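Local coordinates for protein taurocyamine kinase (Schistosoma mansoni, PDB 4WOD) that reversibly transfers a phosphoryl group between ATP and taurocyamine, with magnesium as cofactor, as a duplicated member of the phosphagen kinase family, at residues R414-S422 / D552-G560; I437-H448 / K624-L635. The protein carries 4 engineered substitutions. All blocks are in the same frame, centred on the assembly; numbering follows the deposited sequence.

Contact 1: R414-S422 / D552-G560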
loop_
_atom_site.group_PDB
_atom_site.type_symbol
_atom_site.label_atom_id
_atom_site.label_comp_id
_atom_site.label_asym_id
_atom_site.label_seq_id
_atom_site.Cartn_x
_atom_site.Cartn_y
_atom_site.Cartn_z
ATOM N N ARG A 414 1.342 -12.330 11.669
ATOM C CA ARG A 414 0.728 -11.182 10.998
ATOM C C ARG A 414 0.804 -11.274 9.469
ATOM O O ARG A 414 -0.190 -10.983 8.772
ATOM C CB ARG A 414 1.365 -9.869 11.462
ATOM C CG ARG A 414 0.531 -8.658 11.097
ATOM C CD ARG A 414 1.149 -7.324 11.550
ATOM N NE ARG A 414 0.184 -6.230 11.404
ATOM C CZ ARG A 414 -0.015 -5.551 10.272
ATOM N NH1 ARG A 414 0.694 -5.835 9.180
ATOM N NH2 ARG A 414 -0.927 -4.591 10.226
ATOM N N ASN A 415 1.957 -11.676 8.935
ATOM C CA ASN A 415 2.064 -11.752 7.473
ATOM C C ASN A 415 1.025 -12.731 6.907
ATOM O O ASN A 415 0.425 -12.480 5.855
ATOM C CB ASN A 415 3.474 -12.164 7.008
ATOM C CG ASN A 415 3.856 -13.561 7.445
ATOM O OD1 ASN A 415 3.902 -13.856 8.624
ATOM N ND2 ASN A 415 4.074 -14.441 6.489
ATOM N N GLY A 416 0.778 -13.824 7.622
ATOM C CA GLY A 416 -0.216 -14.798 7.198
ATOM C C GLY A 416 -1.639 -14.315 7.405
ATOM O O GLY A 416 -2.523 -14.526 6.563
ATOM N N ALA A 417 -1.872 -13.669 8.538
ATOM C CA ALA A 417 -3.186 -13.097 8.819
ATOM C C ALA A 417 -3.665 -12.186 7.678
ATOM O O ALA A 417 -4.827 -12.256 7.256
ATOM C CB ALA A 417 -3.147 -12.342 10.118
ATOM N N TYR A 418 -2.771 -11.343 7.165
ATOM C CA TYR A 418 -3.139 -10.407 6.110
ATOM C C TYR A 418 -2.839 -10.879 4.690
ATOM O O TYR A 418 -3.260 -10.234 3.719
ATOM C CB TYR A 418 -2.442 -9.076 6.329
ATOM C CG TYR A 418 -3.052 -8.235 7.420
ATOM C CD1 TYR A 418 -4.271 -7.593 7.221
ATOM C CD2 TYR A 418 -2.399 -8.060 8.641
ATOM C CE1 TYR A 418 -4.838 -6.806 8.216
ATOM C CE2 TYR A 418 -2.968 -7.282 9.642
ATOM C CZ TYR A 418 -4.185 -6.656 9.417
ATOM O OH TYR A 418 -4.736 -5.854 10.400
ATOM N N ASN A 419 -2.093 -11.972 4.568
ATOM C CA ASN A 419 -1.842 -12.612 3.274
ATOM C C ASN A 419 -2.041 -14.109 3.396
ATOM O O ASN A 419 -1.092 -14.853 3.643
ATOM C CB ASN A 419 -0.431 -12.293 2.762
ATOM C CG ASN A 419 -0.180 -10.795 2.659
ATOM O OD1 ASN A 419 -0.431 -10.180 1.617
ATOM N ND2 ASN A 419 0.299 -10.194 3.751
ATOM N N ASN A 420 -3.288 -14.545 3.212
ATOM C CA ASN A 420 -3.694 -15.909 3.530
ATOM C C ASN A 420 -3.056 -16.982 2.649
ATOM O O ASN A 420 -3.196 -18.157 2.930
ATOM C CB ASN A 420 -5.220 -16.052 3.427
ATOM C CG ASN A 420 -5.977 -15.291 4.511
ATOM O OD1 ASN A 420 -7.174 -15.032 4.362
ATOM N ND2 ASN A 420 -5.298 -14.947 5.609
ATOM N N ARG A 421 -2.398 -16.592 1.560
ATOM C CA ARG A 421 -1.708 -17.584 0.737
ATOM C C ARG A 421 -0.268 -17.787 1.221
ATOM O O ARG A 421 0.420 -18.723 0.790
ATOM C CB ARG A 421 -1.720 -17.181 -0.734
ATOM C CG ARG A 421 -3.119 -17.098 -1.343
ATOM C CD ARG A 421 -3.028 -17.066 -2.868
ATOM N NE ARG A 421 -4.269 -16.626 -3.501
ATOM C CZ ARG A 421 -4.431 -16.498 -4.818
ATOM N NH1 ARG A 421 -3.441 -16.779 -5.650
ATOM N NH2 ARG A 421 -5.590 -16.092 -5.305
ATOM N N SER A 422 0.184 -16.916 2.118
ATOM C CA SER A 422 1.475 -17.126 2.781
ATOM C C SER A 422 1.362 -18.288 3.757
ATOM O O SER A 422 0.436 -18.328 4.565
ATOM C CB SER A 422 1.932 -15.867 3.506
ATOM O OG SER A 422 3.094 -16.138 4.281
ATOM N N ASP A 552 6.894 -6.243 -1.703
ATOM C CA ASP A 552 6.312 -7.546 -1.368
ATOM C C ASP A 552 5.355 -7.430 -0.179
ATOM O O ASP A 552 5.778 -7.078 0.915
ATOM C CB ASP A 552 7.403 -8.559 -1.045
ATOM C CG ASP A 552 6.842 -9.928 -0.659
ATOM O OD1 ASP A 552 5.623 -10.158 -0.780
ATOM O OD2 ASP A 552 7.625 -10.793 -0.245
ATOM N N PRO A 553 4.061 -7.734 -0.395
ATOM C CA PRO A 553 3.062 -7.521 0.663
ATOM C C PRO A 553 3.288 -8.392 1.885
ATOM O O PRO A 553 2.969 -7.972 3.000
ATOM C CB PRO A 553 1.733 -7.886 -0.023
ATOM C CG PRO A 553 2.114 -8.725 -1.189
ATOM C CD PRO A 553 3.441 -8.193 -1.650
ATOM N N VAL A 554 3.810 -9.594 1.668
ATOM C CA VAL A 554 4.089 -10.514 2.749
ATOM C C VAL A 554 5.157 -9.922 3.654
ATOM O O VAL A 554 4.956 -9.808 4.849
ATOM C CB VAL A 554 4.545 -11.884 2.223
ATOM C CG1 VAL A 554 5.064 -12.752 3.368
ATOM C CG2 VAL A 554 3.407 -12.568 1.483
ATOM N N LEU A 555 6.293 -9.544 3.077
ATOM C CA LEU A 555 7.349 -8.920 3.860
ATOM C C LEU A 555 6.840 -7.628 4.505
ATOM O O LEU A 555 7.096 -7.378 5.687
ATOM C CB LEU A 555 8.590 -8.646 2.989
ATOM C CG LEU A 555 9.849 -8.182 3.731
ATOM C CD1 LEU A 555 10.064 -8.983 4.996
ATOM C CD2 LEU A 555 11.089 -8.263 2.835
ATOM N N ARG A 556 6.098 -6.829 3.733
ATOM C CA ARG A 556 5.561 -5.567 4.228
ATOM C C ARG A 556 4.746 -5.774 5.509
ATOM O O ARG A 556 4.946 -5.086 6.488
ATOM C CB ARG A 556 4.682 -4.888 3.167
ATOM C CG ARG A 556 4.148 -3.515 3.569
ATOM C CD ARG A 556 2.947 -3.122 2.692
ATOM N NE ARG A 556 1.863 -4.091 2.849
ATOM C CZ ARG A 556 0.844 -4.240 2.004
ATOM N NH1 ARG A 556 0.770 -3.495 0.909
ATOM N NH2 ARG A 556 -0.094 -5.153 2.247
ATOM N N ASP A 557 3.831 -6.728 5.487
ATOM C CA ASP A 557 2.924 -6.893 6.618
ATOM C C ASP A 557 3.592 -7.590 7.823
ATOM O O ASP A 557 3.084 -7.527 8.953
ATOM C CB ASP A 557 1.681 -7.641 6.151
ATOM C CG ASP A 557 0.886 -6.845 5.120
ATOM O OD1 ASP A 557 1.105 -5.623 5.038
ATOM O OD2 ASP A 557 0.061 -7.435 4.385
ATOM N N ALA A 558 4.741 -8.224 7.587
ATOM C CA ALA A 558 5.607 -8.668 8.672
ATOM C C ALA A 558 6.397 -7.505 9.275
ATOM O O ALA A 558 6.983 -7.638 10.345
ATOM C CB ALA A 558 6.560 -9.740 8.180
ATOM N N GLY A 559 6.433 -6.375 8.571
ATOM C CA GLY A 559 7.072 -5.178 9.083
ATOM C C GLY A 559 8.435 -4.908 8.465
ATOM O O GLY A 559 9.169 -4.034 8.916
ATOM N N GLY A 560 8.775 -5.658 7.422
ATOM C CA GLY A 560 10.115 -5.629 6.860
ATOM C C GLY A 560 10.480 -4.392 6.046
ATOM O O GLY A 560 11.626 -4.263 5.612
HETATM O O HOH W 1 -2.105 -7.520 2.179
#
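The guanidinium of Arg414 has Tyr418 CE2 over the centre of one face, 3.4 Å above its plane, and meets Asp557 O at its edge. The second guanidinium, that of Arg556, lies with Pro553 CA over one face and the carboxylate of Asp557 at its edge. The C-terminal end of helix 409-418, from the N-terminal domain of the second phosphagen kinase unit, packs here against the short helix 553-558 of the catalytic domain, the segment axes 8.0 Å apart at 125°. The Arg414 chain, with CG opposite the backbone nitrogen (chi1 -164°), runs extended to NE and brings the guanidinium alongside helix 553-558, where Arg414 NH1 meets a lone pair of Asp557 O at 2.9 Å. Its NE pairs with Glu367 and its NH2 with Asn292, a residue of the first unit, so this arginine ties the domain junction to both repeats. Arg556 grips the Asp557 carboxylate side-on in a salt bridge, Arg556 NE to Asp557 OD1 at 2.8 Å and Arg556 NH2 to Asp557 OD2 at 3.1 Å. The same Asp557 OD2 accepts Asn419 ND2 at 2.8 Å on its anti side, the amide and carboxylate planes 24° apart. Such donors around a buried carboxylate would be expected to stabilise its negative charge. Beside this polar cluster Val554 wedges between the helix end and the following turn, CG1 against Asn415 and CG2 against the CB atoms of Asn419 and Ser422. Asn415, whose ND2 is bonded to Cys424 O, lays its CB 4.1 Å from Ala558 CB. Helix 553-558 is framed by an Asp552 N-cap and a Schellman motif at Gly559. The other hydrogen of Asn419 ND2 goes back to Asn415 O, 3.1 Å away and within the amide plane.

Contact 2: I437-H448 / K624-L635; sequences IDYLDPLICDYH and KYGYITCCPSNL
The loop carrying Cys631, the predicted active-site cysteine of the second phosphagen kinase unit, rests against helix 437-448 of the N-terminal domain, with Pro632 and Ser633 directly after the cysteine making much of the contact. Ile444 is central. Its CD1 sits over one face of the Tyr625 ring in a CH-pi contact, 3.8 Å from the centroid and 15° off the normal, while Lys624 CB lies on the opposite face. The same methyl, Ile444 CD1, touches Leu635 CD1 at 3.6 Å, and Ile444 CG1 packs on Pro632 CB. Leu440 crosses the proline ring at about a right angle, CD2 to CG. At the rim of its ring, Tyr625 OH donates to Asp441 OD1 in a very short bond of 2.5 Å, with the carboxylate and ring planes turned 38° apart. With CG swung away from the backbone nitrogen, the Asp441 carboxylate is carried out to the hydroxyl. Toward the other end of the helix, Tyr447 lays a ring face on Ser633, Tyr447 CZ 3.4 Å from Ser633 CB, and Tyr447 CD2 in turn lies over the His448 ring. Within the loop, Cys631 O is held from opposite faces of its plane by Thr629 OG1 and Asn634 N, and Tyr433 of helix 432-435 touches Pro632 as well as Leu440 and Ile444. The His448 imidazole turns its edge to the loop backbone: His448 CE1 approaches Ser633 O at 3.1 Å. Close to the imidazole plane and almost straight, at 170°, His448 NE2 donates to Pro632 O, 2.8 Å away.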
loop_
_atom_site.group_PDB
_atom_site.type_symbol
_atom_site.label_atom_id
_atom_site.label_comp_id
_atom_site.label_asym_id
_atom_site.label_seq_id
_atom_site.Cartn_x
_atom_site.Cartn_y
_atom_site.Cartn_z
ATOM N N ILE A 437 8.507 -22.092 21.467
ATOM C CA ILE A 437 8.888 -23.404 20.951
ATOM C C ILE A 437 7.662 -24.305 20.686
ATOM O O ILE A 437 7.658 -25.082 19.732
ATOM C CB ILE A 437 9.886 -24.110 21.921
ATOM C CG1 ILE A 437 10.416 -25.415 21.322
ATOM C CG2 ILE A 437 9.246 -24.378 23.294
ATOM C CD1 ILE A 437 11.740 -25.887 21.983
ATOM N N ASP A 438 6.619 -24.164 21.506
ATOM C CA ASP A 438 5.425 -25.002 21.382
ATOM C C ASP A 438 4.696 -24.728 20.083
ATOM O O ASP A 438 3.966 -25.579 19.579
ATOM C CB ASP A 438 4.465 -24.778 22.551
ATOM C CG ASP A 438 4.918 -25.468 23.824
ATOM O OD1 ASP A 438 6.032 -26.017 23.856
ATOM O OD2 ASP A 438 4.143 -25.485 24.793
ATOM N N TYR A 439 4.856 -23.520 19.560
ATOM C CA TYR A 439 4.280 -23.208 18.257
ATOM C C TYR A 439 5.264 -23.536 17.146
ATOM O O TYR A 439 4.914 -24.195 16.171
ATOM C CB TYR A 439 3.872 -21.743 18.198
ATOM C CG TYR A 439 3.424 -21.240 16.850
ATOM C CD1 TYR A 439 2.202 -21.626 16.315
ATOM C CD2 TYR A 439 4.205 -20.341 16.127
ATOM C CE1 TYR A 439 1.776 -21.144 15.093
ATOM C CE2 TYR A 439 3.780 -19.850 14.905
ATOM C CZ TYR A 439 2.561 -20.260 14.393
ATOM O OH TYR A 439 2.126 -19.784 13.170
ATOM N N LEU A 440 6.505 -23.075 17.294
ATOM C CA LEU A 440 7.446 -23.139 16.180
ATOM C C LEU A 440 8.034 -24.542 15.947
ATOM O O LEU A 440 8.315 -24.910 14.804
ATOM C CB LEU A 440 8.574 -22.118 16.379
ATOM C CG LEU A 440 8.199 -20.630 16.192
ATOM C CD1 LEU A 440 9.284 -19.700 16.734
ATOM C CD2 LEU A 440 7.938 -20.311 14.716
ATOM N N ASP A 441 8.218 -25.334 17.005
ATOM C CA ASP A 441 8.920 -26.599 16.834
ATOM C C ASP A 441 8.113 -27.631 16.042
ATOM O O ASP A 441 8.655 -28.252 15.138
ATOM C CB ASP A 441 9.332 -27.192 18.179
ATOM C CG ASP A 441 10.250 -28.388 18.016
ATOM O OD1 ASP A 441 11.424 -28.179 17.644
ATOM O OD2 ASP A 441 9.797 -29.526 18.238
ATOM N N PRO A 442 6.816 -27.820 16.364
ATOM C CA PRO A 442 6.085 -28.762 15.505
ATOM C C PRO A 442 5.974 -28.260 14.053
ATOM O O PRO A 442 6.076 -29.052 13.110
ATOM C CB PRO A 442 4.699 -28.857 16.172
ATOM C CG PRO A 442 4.578 -27.635 17.013
ATOM C CD PRO A 442 5.988 -27.352 17.496
ATOM N N LEU A 443 5.803 -26.954 13.893
ATOM C CA LEU A 443 5.734 -26.317 12.576
ATOM C C LEU A 443 6.989 -26.570 11.739
ATOM O O LEU A 443 6.911 -26.821 10.530
ATOM C CB LEU A 443 5.515 -24.806 12.744
ATOM C CG LEU A 443 5.230 -23.952 11.497
ATOM C CD1 LEU A 443 4.339 -22.753 11.857
ATOM C CD2 LEU A 443 6.530 -23.486 10.812
ATOM N N ILE A 444 8.143 -26.446 12.389
ATOM C CA ILE A 444 9.446 -26.644 11.758
ATOM C C ILE A 444 9.605 -28.105 11.350
ATOM O O ILE A 444 9.981 -28.412 10.224
ATOM C CB ILE A 444 10.583 -26.217 12.731
ATOM C CG1 ILE A 444 10.666 -24.688 12.812
ATOM C CG2 ILE A 444 11.931 -26.811 12.343
ATOM C CD1 ILE A 444 11.451 -24.177 14.024
ATOM N N CYS A 445 9.293 -28.992 12.287
ATOM C CA CYS A 445 9.304 -30.428 12.054
ATOM C C CYS A 445 8.443 -30.830 10.858
ATOM O O CYS A 445 8.873 -31.619 10.016
ATOM C CB CYS A 445 8.829 -31.152 13.306
ATOM S SG CYS A 445 10.083 -31.210 14.605
ATOM N N ASP A 446 7.235 -30.275 10.801
ATOM C CA ASP A 446 6.309 -30.483 9.681
ATOM C C ASP A 446 6.881 -29.962 8.359
ATOM O O ASP A 446 6.989 -30.713 7.387
ATOM C CB ASP A 446 4.974 -29.794 9.975
ATOM C CG ASP A 446 3.824 -30.305 9.104
ATOM O OD1 ASP A 446 4.075 -30.831 7.997
ATOM O OD2 ASP A 446 2.658 -30.161 9.537
ATOM N N TYR A 447 7.253 -28.684 8.326
ATOM C CA TYR A 447 7.770 -28.072 7.094
ATOM C C TYR A 447 8.993 -28.814 6.539
ATOM O O TYR A 447 9.048 -29.129 5.352
ATOM C CB TYR A 447 8.125 -26.592 7.338
ATOM C CG TYR A 447 8.510 -25.813 6.091
ATOM C CD1 TYR A 447 7.579 -25.014 5.434
ATOM C CD2 TYR A 447 9.799 -25.875 5.570
ATOM C CE1 TYR A 447 7.916 -24.300 4.283
ATOM C CE2 TYR A 447 10.145 -25.162 4.423
ATOM C CZ TYR A 447 9.203 -24.373 3.794
ATOM O OH TYR A 447 9.538 -23.663 2.664
ATOM N N HIS A 448 9.977 -29.084 7.394
ATOM C CA HIS A 448 11.225 -29.707 6.944
ATOM C C HIS A 448 11.219 -31.244 6.954
ATOM O O HIS A 448 12.228 -31.867 6.627
ATOM C CB HIS A 448 12.381 -29.184 7.792
ATOM C CG HIS A 448 12.558 -27.705 7.683
ATOM N ND1 HIS A 448 13.233 -27.115 6.638
ATOM C CD2 HIS A 448 12.091 -26.692 8.452
ATOM C CE1 HIS A 448 13.191 -25.802 6.777
ATOM N NE2 HIS A 448 12.516 -25.519 7.876
ATOM N N LYS A 624 19.310 -26.753 18.412
ATOM C CA LYS A 624 18.140 -27.386 17.809
ATOM C C LYS A 624 18.114 -27.227 16.273
ATOM O O LYS A 624 18.015 -28.217 15.538
ATOM C CB LYS A 624 16.842 -26.792 18.398
ATOM C CG LYS A 624 16.741 -26.803 19.939
ATOM C CD LYS A 624 15.361 -26.327 20.450
ATOM C CE LYS A 624 15.171 -24.819 20.336
ATOM N NZ LYS A 624 15.966 -24.001 21.307
ATOM N N TYR A 625 18.215 -25.986 15.790
ATOM C CA TYR A 625 17.882 -25.700 14.383
ATOM C C TYR A 625 19.037 -25.242 13.481
ATOM O O TYR A 625 18.799 -24.928 12.315
ATOM C CB TYR A 625 16.772 -24.637 14.320
ATOM C CG TYR A 625 15.574 -24.967 15.184
ATOM C CD1 TYR A 625 14.926 -26.194 15.064
ATOM C CD2 TYR A 625 15.113 -24.064 16.141
ATOM C CE1 TYR A 625 13.837 -26.510 15.865
ATOM C CE2 TYR A 625 14.027 -24.367 16.939
ATOM C CZ TYR A 625 13.399 -25.589 16.805
ATOM O OH TYR A 625 12.320 -25.882 17.611
ATOM N N GLY A 626 20.268 -25.177 13.981
ATOM C CA GLY A 626 21.352 -24.683 13.127
ATOM C C GLY A 626 21.297 -23.166 12.995
ATOM O O GLY A 626 20.967 -22.488 13.965
ATOM N N TYR A 627 21.614 -22.614 11.817
ATOM C CA TYR A 627 21.565 -21.163 11.674
ATOM C C TYR A 627 20.126 -20.659 11.795
ATOM O O TYR A 627 19.184 -21.217 11.218
ATOM C CB TYR A 627 22.230 -20.690 10.360
ATOM C CG TYR A 627 23.745 -20.781 10.474
ATOM C CD1 TYR A 627 24.443 -19.906 11.294
ATOM C CD2 TYR A 627 24.456 -21.776 9.820
ATOM C CE1 TYR A 627 25.818 -19.993 11.432
ATOM C CE2 TYR A 627 25.830 -21.886 9.950
ATOM C CZ TYR A 627 26.505 -20.992 10.759
ATOM O OH TYR A 627 27.868 -21.098 10.903
ATOM N N ILE A 628 19.969 -19.631 12.612
ATOM C CA ILE A 628 18.666 -19.013 12.848
ATOM C C ILE A 628 18.385 -17.936 11.815
ATOM O O ILE A 628 19.268 -17.142 11.479
ATOM C CB ILE A 628 18.605 -18.413 14.266
ATOM C CG1 ILE A 628 18.656 -19.551 15.283
ATOM C CG2 ILE A 628 17.341 -17.531 14.450
ATOM C CD1 ILE A 628 19.151 -19.103 16.628
ATOM N N THR A 629 17.162 -17.940 11.292
ATOM C CA THR A 629 16.715 -16.986 10.288
ATOM C C THR A 629 15.310 -16.507 10.651
ATOM O O THR A 629 14.601 -17.129 11.458
ATOM C CB THR A 629 16.707 -17.595 8.848
ATOM O OG1 THR A 629 15.808 -18.709 8.784
ATOM C CG2 THR A 629 18.103 -18.084 8.450
ATOM N N CYS A 630 14.918 -15.392 10.055
ATOM C CA CYS A 630 13.591 -14.839 10.271
ATOM C C CYS A 630 12.470 -15.834 9.936
ATOM O O CYS A 630 11.599 -16.090 10.768
ATOM C CB CYS A 630 13.444 -13.558 9.455
ATOM S SG CYS A 630 11.848 -12.793 9.561
ATOM N N CYS A 631 12.470 -16.375 8.722
ATOM C CA CYS A 631 11.494 -17.396 8.364
ATOM C C CYS A 631 11.986 -18.784 8.785
ATOM O O CYS A 631 13.141 -19.142 8.544
ATOM C CB CYS A 631 11.200 -17.363 6.855
ATOM S SG CYS A 631 9.772 -18.350 6.353
ATOM N N PRO A 632 11.115 -19.568 9.433
ATOM C CA PRO A 632 11.481 -20.921 9.859
ATOM C C PRO A 632 11.758 -21.843 8.667
ATOM O O PRO A 632 12.344 -22.890 8.838
ATOM C CB PRO A 632 10.255 -21.393 10.648
ATOM C CG PRO A 632 9.527 -20.157 11.021
ATOM C CD PRO A 632 9.780 -19.176 9.917
ATOM N N SER A 633 11.337 -21.453 7.472
ATOM C CA SER A 633 11.584 -22.257 6.288
ATOM C C SER A 633 13.073 -22.294 5.931
ATOM O O SER A 633 13.526 -23.198 5.209
ATOM C CB SER A 633 10.789 -21.707 5.103
ATOM O OG SER A 633 11.324 -20.465 4.674
ATOM N N ASN A 634 13.829 -21.310 6.424
ATOM C CA ASN A 634 15.225 -21.175 6.020
ATOM C C ASN A 634 16.289 -21.406 7.090
ATOM O O ASN A 634 17.392 -20.863 7.003
ATOM C CB ASN A 634 15.438 -19.812 5.393
ATOM C CG ASN A 634 15.753 -19.920 3.925
ATOM O OD1 ASN A 634 16.866 -20.285 3.550
ATOM N ND2 ASN A 634 14.759 -19.644 3.075
ATOM N N LEU A 635 15.954 -22.223 8.082
ATOM C CA LEU A 635 16.888 -22.706 9.098
ATOM C C LEU A 635 17.885 -23.797 8.670
ATOM O O LEU A 635 17.893 -24.249 7.530
ATOM C CB LEU A 635 16.085 -23.264 10.278
ATOM C CG LEU A 635 15.036 -22.356 10.889
ATOM C CD1 LEU A 635 14.118 -23.204 11.805
ATOM C CD2 LEU A 635 15.695 -21.227 11.674
#

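How the contacts relate
Both contacts join the N-terminal and catalytic domains of the second phosphagen kinase unit, and both are partly buried. The centres of contact 1 and contact 2 lie about 18 Å apart and their nearest atoms about 6 Å, without touching. Contact 1 is nearer the centre of the chain, beside residues of the first unit, and sets a helix end against a short helix with a charged carboxylate cluster. The centre of contact 2 lies about 30 Å from the centre of the chain; here a helix meets a loop with an apolar middle and a polar bond toward either end. Leu440 and Tyr439 of contact 2 also touch helix 409-418, whose last turn belongs to contact 1, and Asn415 approaches within about 7 Å of Cys631, side chain to side chain.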